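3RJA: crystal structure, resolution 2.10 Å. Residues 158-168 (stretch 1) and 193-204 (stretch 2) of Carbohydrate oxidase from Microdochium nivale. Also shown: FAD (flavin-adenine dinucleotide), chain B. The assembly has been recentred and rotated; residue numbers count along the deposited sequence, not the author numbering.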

ATOM      1  N   ASP A 158       9.434   6.026  -3.639  1.00 11.27           N
ATOM      2  CA  ASP A 158      10.649   6.420  -4.341  1.00 11.56           C
ATOM      3  C   ASP A 158      10.496   7.706  -5.187  1.00 12.33           C
ATOM      4  O   ASP A 158      11.491   8.291  -5.576  1.00 12.12           O
ATOM      5  CB  ASP A 158      11.153   5.246  -5.179  1.00 12.16           C
ATOM      6  CG  ASP A 158      11.565   4.052  -4.317  1.00 12.77           C
ATOM      7  OD1 ASP A 158      12.101   4.291  -3.197  1.00 12.50           O
ATOM      8  OD2 ASP A 158      11.326   2.887  -4.753  1.00 12.90           O
ATOM      9  N   SER A 159       9.269   8.156  -5.450  1.00 11.15           N
ATOM     10  CA  SER A 159       9.069   9.457  -6.101  1.00 11.86           C
ATOM     11  C   SER A 159       9.186  10.647  -5.117  1.00 11.13           C
ATOM     12  O   SER A 159       9.237  11.786  -5.530  1.00 10.89           O
ATOM     13  CB  SER A 159       7.675   9.503  -6.770  1.00 11.90           C
ATOM     14  OG  SER A 159       6.693   9.713  -5.776  1.00 11.70           O
ATOM     15  N   VAL A 160       9.180  10.371  -3.818  1.00 11.75           N
ATOM     16  CA  VAL A 160       9.124  11.427  -2.812  1.00 12.21           C
ATOM     17  C   VAL A 160      10.483  12.118  -2.686  1.00 12.66           C
ATOM     18  O   VAL A 160      11.490  11.477  -2.329  1.00 14.18           O
ATOM     19  CB  VAL A 160       8.665  10.872  -1.417  1.00 12.02           C
ATOM     20  CG1 VAL A 160       8.631  11.972  -0.362  1.00 10.46           C
ATOM     21  CG2 VAL A 160       7.291  10.135  -1.509  1.00 10.59           C
ATOM     22  N   VAL A 161      10.513  13.412  -2.984  1.00 12.93           N
ATOM     23  CA  VAL A 161      11.745  14.223  -2.847  1.00 14.58           C
ATOM     24  C   VAL A 161      11.622  15.258  -1.729  1.00 15.59           C
ATOM     25  O   VAL A 161      12.607  15.911  -1.372  1.00 18.98           O
ATOM     26  CB  VAL A 161      12.174  14.910  -4.172  1.00 14.31           C
ATOM     27  CG1 VAL A 161      12.482  13.842  -5.224  1.00 14.31           C
ATOM     28  CG2 VAL A 161      11.079  15.904  -4.691  1.00 13.33           C
ATOM     29  N   GLY A 162      10.423  15.417  -1.179  1.00 14.87           N
ATOM     30  CA  GLY A 162      10.259  16.248   0.017  1.00 15.01           C
ATOM     31  C   GLY A 162       8.859  16.190   0.614  1.00 14.14           C
ATOM     32  O   GLY A 162       7.913  15.746  -0.049  1.00 12.27           O
ATOM     33  N   VAL A 163       8.731  16.639   1.864  1.00 12.63           N
ATOM     34  CA  VAL A 163       7.424  16.739   2.516  1.00 12.96           C
ATOM     35  C   VAL A 163       7.380  17.961   3.426  1.00 14.32           C
ATOM     36  O   VAL A 163       8.417  18.407   3.937  1.00 14.75           O
ATOM     37  CB  VAL A 163       7.050  15.465   3.354  1.00 12.55           C
ATOM     38  CG1 VAL A 163       6.632  14.296   2.435  1.00 11.75           C
ATOM     39  CG2 VAL A 163       8.203  15.037   4.300  1.00 13.06           C
ATOM     40  N   THR A 164       6.179  18.504   3.595  1.00 12.39           N
ATOM     41  CA  THR A 164       5.886  19.417   4.672  1.00 12.77           C
ATOM     42  C   THR A 164       5.183  18.570   5.719  1.00 12.09           C
ATOM     43  O   THR A 164       4.289  17.782   5.399  1.00 11.55           O
ATOM     44  CB  THR A 164       4.974  20.567   4.185  1.00 12.18           C
ATOM     45  OG1 THR A 164       5.643  21.254   3.113  1.00 14.58           O
ATOM     46  CG2 THR A 164       4.699  21.570   5.306  1.00 11.66           C
ATOM     47  N   VAL A 165       5.591  18.689   6.969  1.00 12.29           N
ATOM     48  CA  VAL A 165       5.046  17.778   7.990  1.00 11.63           C
ATOM     49  C   VAL A 165       4.608  18.579   9.205  1.00 12.17           C
ATOM     50  O   VAL A 165       5.346  19.454   9.678  1.00 13.55           O
ATOM     51  CB  VAL A 165       6.099  16.739   8.426  1.00 11.81           C
ATOM     52  CG1 VAL A 165       5.480  15.658   9.324  1.00 11.85           C
ATOM     53  CG2 VAL A 165       6.775  16.112   7.236  1.00 11.73           C
ATOM     54  N   VAL A 166       3.426  18.264   9.726  1.00 12.29           N
ATOM     55  CA  VAL A 166       2.978  18.768  11.040  1.00 11.38           C
ATOM     56  C   VAL A 166       3.428  17.787  12.113  1.00 11.25           C
ATOM     57  O   VAL A 166       3.023  16.601  12.087  1.00 10.53           O
ATOM     58  CB  VAL A 166       1.430  18.931  11.088  1.00 11.97           C
ATOM     59  CG1 VAL A 166       0.959  19.407  12.493  1.00 11.54           C
ATOM     60  CG2 VAL A 166       0.969  19.875  10.020  1.00 10.78           C
ATOM     61  N   LEU A 167       4.264  18.253  13.045  1.00 11.46           N
ATOM     62  CA  LEU A 167       4.791  17.379  14.107  1.00 13.06           C
ATOM     63  C   LEU A 167       3.849  17.295  15.294  1.00 13.19           C
ATOM     64  O   LEU A 167       2.933  18.112  15.399  1.00 12.01           O
ATOM     65  CB  LEU A 167       6.184  17.838  14.584  1.00 12.29           C
ATOM     66  CG  LEU A 167       7.269  17.942  13.515  1.00 13.00           C
ATOM     67  CD1 LEU A 167       8.630  18.347  14.129  1.00 12.55           C
ATOM     68  CD2 LEU A 167       7.393  16.647  12.680  1.00 12.55           C
ATOM     69  N   ALA A 168       4.141  16.368  16.221  1.00 14.33           N
ATOM     70  CA  ALA A 168       3.320  16.168  17.440  1.00 15.48           C
ATOM     71  C   ALA A 168       3.228  17.395  18.361  1.00 15.99           C
ATOM     72  O   ALA A 168       2.214  17.602  19.058  1.00 16.30           O
ATOM     73  CB  ALA A 168       3.813  14.935  18.229  1.00 15.96           C
ATOM     74  N   ASN A 193       4.163   7.147  11.489  1.00 12.60           N
ATOM     75  CA  ASN A 193       4.770   7.264  12.820  1.00 11.54           C
ATOM     76  C   ASN A 193       5.207   8.661  13.281  1.00 11.29           C
ATOM     77  O   ASN A 193       5.301   8.905  14.498  1.00 10.42           O
ATOM     78  CB  ASN A 193       5.953   6.273  12.940  1.00 11.83           C
ATOM     79  CG  ASN A 193       5.485   4.871  13.121  1.00 11.71           C
ATOM     80  OD1 ASN A 193       4.964   4.527  14.181  1.00 11.61           O
ATOM     81  ND2 ASN A 193       5.600   4.048  12.063  1.00 11.74           N
ATOM     82  N   PHE A 194       5.438   9.583  12.342  1.00 10.14           N
ATOM     83  CA  PHE A 194       6.248  10.770  12.670  1.00  9.94           C
ATOM     84  C   PHE A 194       5.594  12.129  12.616  1.00 10.24           C
ATOM     85  O   PHE A 194       6.201  13.111  13.035  1.00 10.30           O
ATOM     86  CB  PHE A 194       7.552  10.749  11.871  1.00  9.26           C
ATOM     87  CG  PHE A 194       8.301   9.438  12.034  1.00  9.73           C
ATOM     88  CD1 PHE A 194       8.862   9.106  13.269  1.00  9.27           C
ATOM     89  CD2 PHE A 194       8.369   8.507  10.968  1.00  9.51           C
ATOM     90  CE1 PHE A 194       9.518   7.867  13.461  1.00  9.81           C
ATOM     91  CE2 PHE A 194       9.024   7.247  11.152  1.00  9.36           C
ATOM     92  CZ  PHE A 194       9.600   6.947  12.397  1.00  9.93           C
ATOM     93  N   GLY A 195       4.362  12.185  12.109  1.00 10.73           N
ATOM     94  CA  GLY A 195       3.584  13.433  12.091  1.00  9.31           C
ATOM     95  C   GLY A 195       2.484  13.271  11.099  1.00  8.81           C
ATOM     96  O   GLY A 195       2.191  12.142  10.689  1.00  9.41           O
ATOM     97  N   ILE A 196       1.860  14.377  10.689  1.00  8.71           N
ATOM     98  CA  ILE A 196       0.832  14.299   9.633  1.00  8.15           C
ATOM     99  C   ILE A 196       1.428  15.031   8.420  1.00  8.08           C
ATOM    100  O   ILE A 196       1.706  16.250   8.495  1.00  8.37           O
ATOM    101  CB  ILE A 196      -0.503  14.896  10.104  1.00  8.04           C
ATOM    102  CG1 ILE A 196      -0.998  14.120  11.327  1.00  8.54           C
ATOM    103  CG2 ILE A 196      -1.552  14.915   8.944  1.00  7.85           C
ATOM    104  CD1 ILE A 196      -2.227  14.677  12.006  1.00  9.37           C
ATOM    105  N   VAL A 197       1.694  14.297   7.344  1.00  7.33           N
ATOM    106  CA  VAL A 197       2.226  14.932   6.138  1.00  7.79           C
ATOM    107  C   VAL A 197       1.135  15.833   5.563  1.00  8.49           C
ATOM    108  O   VAL A 197      -0.016  15.389   5.369  1.00  7.95           O
ATOM    109  CB  VAL A 197       2.701  13.923   5.066  1.00  7.32           C
ATOM    110  CG1 VAL A 197       3.182  14.678   3.772  1.00  7.00           C
ATOM    111  CG2 VAL A 197       3.826  13.021   5.639  1.00  6.90           C
ATOM    112  N   ALA A 198       1.499  17.098   5.319  1.00  9.20           N
ATOM    113  CA  ALA A 198       0.561  18.143   4.860  1.00  9.68           C
ATOM    114  C   ALA A 198       0.762  18.471   3.375  1.00 10.34           C
ATOM    115  O   ALA A 198      -0.161  18.962   2.717  1.00 10.44           O
ATOM    116  CB  ALA A 198       0.741  19.438   5.706  1.00  9.22           C
ATOM    117  N   VAL A 199       1.971  18.222   2.863  1.00 10.33           N
ATOM    118  CA  VAL A 199       2.247  18.353   1.417  1.00  9.87           C
ATOM    119  C   VAL A 199       3.241  17.261   1.029  1.00  9.88           C
ATOM    120  O   VAL A 199       4.272  17.074   1.714  1.00  9.30           O
ATOM    121  CB  VAL A 199       2.872  19.738   1.041  1.00 10.07           C
ATOM    122  CG1 VAL A 199       3.110  19.868  -0.476  1.00  9.68           C
ATOM    123  CG2 VAL A 199       2.007  20.912   1.544  1.00 10.95           C
ATOM    124  N   TRP A 200       2.944  16.541  -0.053  1.00 10.30           N
ATOM    125  CA  TRP A 200       3.937  15.623  -0.669  1.00 10.85           C
ATOM    126  C   TRP A 200       4.636  16.314  -1.830  1.00 11.29           C
ATOM    127  O   TRP A 200       3.973  16.899  -2.688  1.00 11.33           O
ATOM    128  CB  TRP A 200       3.272  14.344  -1.187  1.00 10.02           C
ATOM    129  CG  TRP A 200       2.658  13.526  -0.098  1.00 10.32           C
ATOM    130  CD1 TRP A 200       1.370  13.607   0.388  1.00  9.94           C
ATOM    131  CD2 TRP A 200       3.325  12.523   0.680  1.00 10.04           C
ATOM    132  NE1 TRP A 200       1.212  12.710   1.431  1.00  9.61           N
ATOM    133  CE2 TRP A 200       2.389  12.024   1.615  1.00  9.68           C
ATOM    134  CE3 TRP A 200       4.624  11.991   0.664  1.00  9.58           C
ATOM    135  CZ2 TRP A 200       2.724  11.018   2.556  1.00  9.59           C
ATOM    136  CZ3 TRP A 200       4.950  10.995   1.577  1.00  9.07           C
ATOM    137  CH2 TRP A 200       4.006  10.515   2.512  1.00  8.98           C
ATOM    138  N   LYS A 201       5.960  16.217  -1.889  1.00 11.95           N
ATOM    139  CA  LYS A 201       6.694  16.775  -3.046  1.00 12.69           C
ATOM    140  C   LYS A 201       7.253  15.629  -3.861  1.00 11.39           C
ATOM    141  O   LYS A 201       8.057  14.833  -3.379  1.00  9.60           O
ATOM    142  CB  LYS A 201       7.742  17.804  -2.597  1.00 13.76           C
ATOM    143  CG  LYS A 201       7.158  18.824  -1.603  1.00 16.11           C
ATOM    144  CD  LYS A 201       8.203  19.763  -1.077  1.00 22.57           C
ATOM    145  CE  LYS A 201       7.667  20.674   0.041  1.00 26.65           C
ATOM    146  NZ  LYS A 201       8.851  21.207   0.854  1.00 28.17           N
ATOM    147  N   LEU A 202       6.789  15.524  -5.099  1.00 11.71           N
ATOM    148  CA  LEU A 202       6.932  14.256  -5.839  1.00 13.59           C
ATOM    149  C   LEU A 202       7.572  14.439  -7.196  1.00 14.39           C
ATOM    150  O   LEU A 202       7.074  15.250  -7.992  1.00 16.42           O
ATOM    151  CB  LEU A 202       5.547  13.612  -6.053  1.00 12.79           C
ATOM    152  CG  LEU A 202       4.681  13.326  -4.813  1.00 13.41           C
ATOM    153  CD1 LEU A 202       3.313  12.681  -5.213  1.00 11.92           C
ATOM    154  CD2 LEU A 202       5.426  12.431  -3.811  1.00 12.07           C
ATOM    155  N   ALA A 203       8.631  13.675  -7.473  1.00 12.91           N
ATOM    156  CA  ALA A 203       9.233  13.630  -8.814  1.00 14.16           C
ATOM    157  C   ALA A 203       8.280  12.865  -9.720  1.00 15.04           C
ATOM    158  O   ALA A 203       7.724  11.848  -9.295  1.00 17.73           O
ATOM    159  CB  ALA A 203      10.615  12.900  -8.787  1.00 11.59           C
ATOM    160  N   THR A 204       8.109  13.326 -10.958  1.00 15.09           N
ATOM    161  CA  THR A 204       7.247  12.633 -11.919  1.00 15.19           C
ATOM    162  C   THR A 204       8.079  12.255 -13.154  1.00 16.28           C
ATOM    163  O   THR A 204       9.189  12.773 -13.317  1.00 15.52           O
ATOM    164  CB  THR A 204       6.046  13.504 -12.352  1.00 15.11           C
ATOM    165  OG1 THR A 204       6.514  14.634 -13.123  1.00 14.50           O
ATOM    166  CG2 THR A 204       5.273  13.984 -11.136  1.00 13.18           C
TER
HETATM  167  PA  FAD B 501      -5.590   5.525   5.506  1.00  9.18           P
HETATM  168  O1A FAD B 501      -6.254   6.872   5.397  1.00  9.44           O
HETATM  169  O2A FAD B 501      -6.433   4.451   6.143  1.00  8.50           O
HETATM  170  O5B FAD B 501      -4.233   5.684   6.347  1.00  9.51           O
HETATM  171  C5B FAD B 501      -3.290   4.618   6.371  1.00  8.98           C
HETATM  172  C4B FAD B 501      -2.226   4.928   7.438  1.00  9.00           C
HETATM  173  O4B FAD B 501      -1.498   6.098   7.063  1.00  8.24           O
HETATM  174  C3B FAD B 501      -2.826   5.215   8.814  1.00  9.12           C
HETATM  175  O3B FAD B 501      -1.870   4.857   9.814  1.00 11.12           O
HETATM  176  C2B FAD B 501      -2.943   6.736   8.782  1.00  9.41           C
HETATM  177  O2B FAD B 501      -3.024   7.383  10.029  1.00  8.87           O
HETATM  178  C1B FAD B 501      -1.667   7.095   8.034  1.00  9.05           C
HETATM  179  N9A FAD B 501      -1.818   8.385   7.368  1.00  9.38           N
HETATM  180  C8A FAD B 501      -2.867   8.820   6.563  1.00  9.97           C
HETATM  181  N7A FAD B 501      -2.570  10.087   6.169  1.00 10.42           N
HETATM  182  C5A FAD B 501      -1.377  10.437   6.676  1.00  9.47           C
HETATM  183  C6A FAD B 501      -0.629  11.614   6.578  1.00 10.31           C
HETATM  184  N6A FAD B 501      -1.073  12.661   5.848  1.00  9.02           N
HETATM  185  N1A FAD B 501       0.597  11.657   7.221  1.00  9.14           N
HETATM  186  C2A FAD B 501       1.044  10.579   7.978  1.00  9.90           C
HETATM  187  N3A FAD B 501       0.290   9.430   8.110  1.00  9.60           N
HETATM  188  C4A FAD B 501      -0.900   9.373   7.448  1.00  9.58           C
HETATM  189  N1  FAD B 501      -1.180  -1.210  -1.787  1.00 15.10           N
HETATM  190  C2  FAD B 501      -0.116  -1.286  -2.693  1.00 16.31           C
HETATM  191  O2  FAD B 501       1.058  -1.138  -2.331  1.00 12.78           O
HETATM  192  N3  FAD B 501      -0.436  -1.472  -4.035  1.00 16.29           N
HETATM  193  C4  FAD B 501      -1.715  -1.475  -4.558  1.00 16.18           C
HETATM  194  O4  FAD B 501      -1.911  -1.531  -5.793  1.00 16.32           O
HETATM  195  C4X FAD B 501      -2.818  -1.447  -3.548  1.00 14.93           C
HETATM  196  N5  FAD B 501      -4.079  -1.467  -3.943  1.00 15.77           N
HETATM  197  C5X FAD B 501      -5.117  -1.335  -3.050  1.00 13.64           C
HETATM  198  C6  FAD B 501      -6.460  -1.264  -3.501  1.00 13.59           C
HETATM  199  C7  FAD B 501      -7.496  -0.996  -2.626  1.00 11.50           C
HETATM  200  C7M FAD B 501      -8.955  -0.937  -3.125  1.00 11.85           C
HETATM  201  C8  FAD B 501      -7.189  -0.664  -1.285  1.00 11.94           C
HETATM  202  C8M FAD B 501      -8.287  -0.337  -0.293  1.00 10.63           C
HETATM  203  C9  FAD B 501      -5.892  -0.794  -0.813  1.00 12.62           C
HETATM  204  C9A FAD B 501      -4.829  -1.105  -1.684  1.00 13.63           C
HETATM  205  N10 FAD B 501      -3.477  -1.104  -1.262  1.00 14.02           N
HETATM  206  C10 FAD B 501      -2.452  -1.362  -2.159  1.00 14.89           C
HETATM  207  C1' FAD B 501      -3.165  -0.879   0.188  1.00 13.44           C
HETATM  208  C2' FAD B 501      -2.821   0.582   0.439  1.00 12.43           C
HETATM  209  O2' FAD B 501      -1.518   0.851  -0.064  1.00 13.88           O
HETATM  210  C3' FAD B 501      -2.818   0.863   1.925  1.00 11.71           C
HETATM  211  O3' FAD B 501      -4.039   0.451   2.501  1.00 11.43           O
HETATM  212  C4' FAD B 501      -2.565   2.360   2.168  1.00 11.75           C
HETATM  213  O4' FAD B 501      -1.987   2.526   3.426  1.00 10.13           O
HETATM  214  C5' FAD B 501      -3.850   3.182   2.035  1.00 10.36           C
HETATM  215  O5' FAD B 501      -3.564   4.538   2.237  1.00 11.29           O
HETATM  216  P   FAD B 501      -4.772   5.530   2.678  1.00 10.43           P
HETATM  217  O1P FAD B 501      -4.285   6.947   2.743  1.00 10.64           O
HETATM  218  O2P FAD B 501      -5.957   5.341   1.730  1.00  9.59           O
HETATM  219  O3P FAD B 501      -5.129   4.891   4.101  1.00  9.17           O
HETATM  220  O   HOH W   1       5.918  14.274  15.388  1.00 14.76           O

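How does the pairing begin? S159 O accepts a hydrogen bond from A203 N at 2.8 Å, at one end of an antiparallel pairing. V160 then packs its CG2 on L202 CD2 at 3.7 Å, on the face that also carries V163 and W200.

What happens where the register slips? Between V160 and G162 a beta bulge lets one carbonyl serve two amides: K201 O accepts from V161 N at 2.9 Å and from G162 N at 3.3 Å. K201 N returns a bond to G162 O at 2.7 Å. G162 has no side chain, and an ideal CB there would lie a tight 3.3 Å from K201 CD.

How do V163 and T164 carry the pairing on? V163 CG1 touches W200 CE3 at 3.5 Å and V197 CG1 at 3.7 Å, bridging two residues of the partner strand. T164 N donates to V199 O at 3.0 Å. A second bulge follows: T164 O takes A198 N at 2.9 Å and, weakly, V199 N at 3.5 Å.

What closes the ladder? V166 and I196 exchange two hydrogen bonds, V166 N to I196 O and I196 N to V166 O, each 2.9 Å. Beside them V197 uses its backbone differently, its N donating to FAD N1A at 2.9 Å and its O accepting from FAD N6A at 3.0 Å.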